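Local coordinates for protein activating signal cointegrator 1 complex subunit 3 (Homo sapiens, PDB 6YXQ) that unwinds duplex DNA in the 3'-5' direction at the cost of ATP during alkylation repair, and through this N-terminal region binds the ASCC2 subunit, at the interface of chains A and B. Residues are numbered along the deposited sequence; one frame, centred on the assembly and turned at random. Chains: chain A, Activating signal cointegrator 1 complex subunit 3; chain B, Activating signal cointegrator 1 complex subunit 2.

The interface of chains A and B. Residues chain A 8-10, 13; chain B 208, 252.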
ATOM      1  N   PRO A   8       9.647 -10.192  -7.969  1.00 81.35           N
ATOM      2  CA  PRO A   8       9.850 -10.990  -6.754  1.00 75.13           C
ATOM      3  C   PRO A   8       9.809 -10.112  -5.512  1.00 80.80           C
ATOM      4  O   PRO A   8      10.635  -9.211  -5.347  1.00 86.45           O
ATOM      5  CB  PRO A   8      11.238 -11.603  -6.969  1.00 70.90           C
ATOM      6  CG  PRO A   8      11.935 -10.620  -7.850  1.00 77.60           C
ATOM      7  CD  PRO A   8      10.878 -10.071  -8.767  1.00 88.87           C
ATOM      8  N   ARG A   9       8.842 -10.379  -4.633  1.00 81.41           N
ATOM      9  CA  ARG A   9       8.639  -9.583  -3.432  1.00 84.22           C
ATOM     10  C   ARG A   9       8.581 -10.475  -2.200  1.00 86.33           C
ATOM     11  O   ARG A   9       8.002 -11.568  -2.226  1.00 92.71           O
ATOM     12  CB  ARG A   9       7.362  -8.736  -3.531  1.00 72.77           C
ATOM     13  CG  ARG A   9       7.358  -7.781  -4.718  1.00 78.72           C
ATOM     14  CD  ARG A   9       6.434  -6.597  -4.498  1.00 80.55           C
ATOM     15  NE  ARG A   9       6.754  -5.487  -5.391  1.00 81.13           N
ATOM     16  CZ  ARG A   9       6.015  -5.127  -6.435  1.00 88.01           C
ATOM     17  NH1 ARG A   9       6.387  -4.100  -7.187  1.00 92.91           N
ATOM     18  NH2 ARG A   9       4.906  -5.791  -6.726  1.00 93.62           N
ATOM     19  N   LEU A  10       9.186  -9.984  -1.118  1.00 81.59           N
ATOM     20  CA  LEU A  10       9.249 -10.741   0.126  1.00 74.88           C
ATOM     21  C   LEU A  10       7.859 -11.087   0.633  1.00 78.78           C
ATOM     22  O   LEU A  10       7.597 -12.228   1.022  1.00 88.56           O
ATOM     23  CB  LEU A  10      10.019  -9.946   1.179  1.00 62.22           C
ATOM     24  CG  LEU A  10       9.890 -10.459   2.610  1.00 61.04           C
ATOM     25  CD1 LEU A  10      10.539 -11.821   2.752  1.00 67.43           C
ATOM     26  CD2 LEU A  10      10.518  -9.466   3.559  1.00 61.59           C
ATOM     27  N   ALA A  13       6.434 -13.900  -1.353  1.00 82.96           N
ATOM     28  CA  ALA A  13       6.885 -15.201  -0.870  1.00 79.36           C
ATOM     29  C   ALA A  13       6.196 -15.567   0.438  1.00 81.04           C
ATOM     30  O   ALA A  13       5.806 -16.721   0.643  1.00 86.81           O
ATOM     31  CB  ALA A  13       8.402 -15.200  -0.697  1.00 50.99           C
TER
ATOM     32  N   VAL B 208      14.156 -17.309   2.686  1.00 57.22           N
ATOM     33  CA  VAL B 208      14.388 -16.426   1.546  1.00 66.02           C
ATOM     34  C   VAL B 208      15.883 -16.248   1.311  1.00 70.11           C
ATOM     35  O   VAL B 208      16.410 -16.604   0.250  1.00 74.48           O
ATOM     36  CB  VAL B 208      13.687 -15.075   1.771  1.00 71.16           C
ATOM     37  CG1 VAL B 208      13.964 -14.132   0.610  1.00 67.77           C
ATOM     38  CG2 VAL B 208      12.189 -15.283   1.969  1.00 72.78           C
ATOM     39  N   TYR B 252      14.898  -9.175  -6.080  1.00 66.76           N
ATOM     40  CA  TYR B 252      14.315  -9.849  -4.928  1.00 71.71           C
ATOM     41  C   TYR B 252      15.037  -9.463  -3.643  1.00 70.89           C
ATOM     42  O   TYR B 252      14.403  -9.156  -2.627  1.00 73.34           O
ATOM     43  CB  TYR B 252      14.379 -11.359  -5.162  1.00 80.89           C
ATOM     44  CG  TYR B 252      13.585 -12.214  -4.205  1.00 67.29           C
ATOM     45  CD1 TYR B 252      12.368 -11.789  -3.688  1.00 71.86           C
ATOM     46  CD2 TYR B 252      14.048 -13.463  -3.838  1.00 64.12           C
ATOM     47  CE1 TYR B 252      11.643 -12.586  -2.817  1.00 65.53           C
ATOM     48  CE2 TYR B 252      13.334 -14.262  -2.975  1.00 77.91           C
ATOM     49  CZ  TYR B 252      12.136 -13.822  -2.468  1.00 73.44           C
ATOM     50  OH  TYR B 252      11.441 -14.635  -1.609  1.00 82.16           O
TER
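Extended backbone at A:Pro8 (phi/psi -76/118°) and A:Arg9 runs past B:Tyr252 and turns helical at A:Leu10, the first residue of helix 10-18. This stretch belongs to the N-terminal, ASCC2-binding region of the helicase scaffold ASCC3, outside its motor domains; helices 193-216 and 243-266 of ASCC2 supply the opposing residues for a loop and the first turn of helix 10-18. From helix 243-266, B:Tyr252 reaches across with CG anti to its own backbone nitrogen (chi1 -169°), which carries the phenol towards the junction of the extended loop and the helix. The pyrrolidine of A:Pro8 lies off the ring plane, out beyond the CD1 side, and the two side chains cross at a slant: CB of the proline lies 3.5 Å from ring carbon CD1 of B:Tyr252, and the proline CG lies 3.7 Å from the tyrosine CB. Further along, the main chain takes over, the carbonyl carbon C of A:Arg9 sitting in the ring plane at the edge, 3.8 Å from CE1 of B:Tyr252. The phenol oxygen OH of B:Tyr252 ends beside the methyl CB of A:Ala13, one turn into the helix. Truncating B:Tyr252 to an alanine removes the ring, which would probably strip A:Pro8 of its packing and leave a gap beside the A:Arg9 carbonyl and the A:Ala13 methyl. Separately, the side chains of A:Leu10 and B:Val208 cross at about a right angle, methyl CD1 of the leucine lying 3.9 Å from CG2 of the valine.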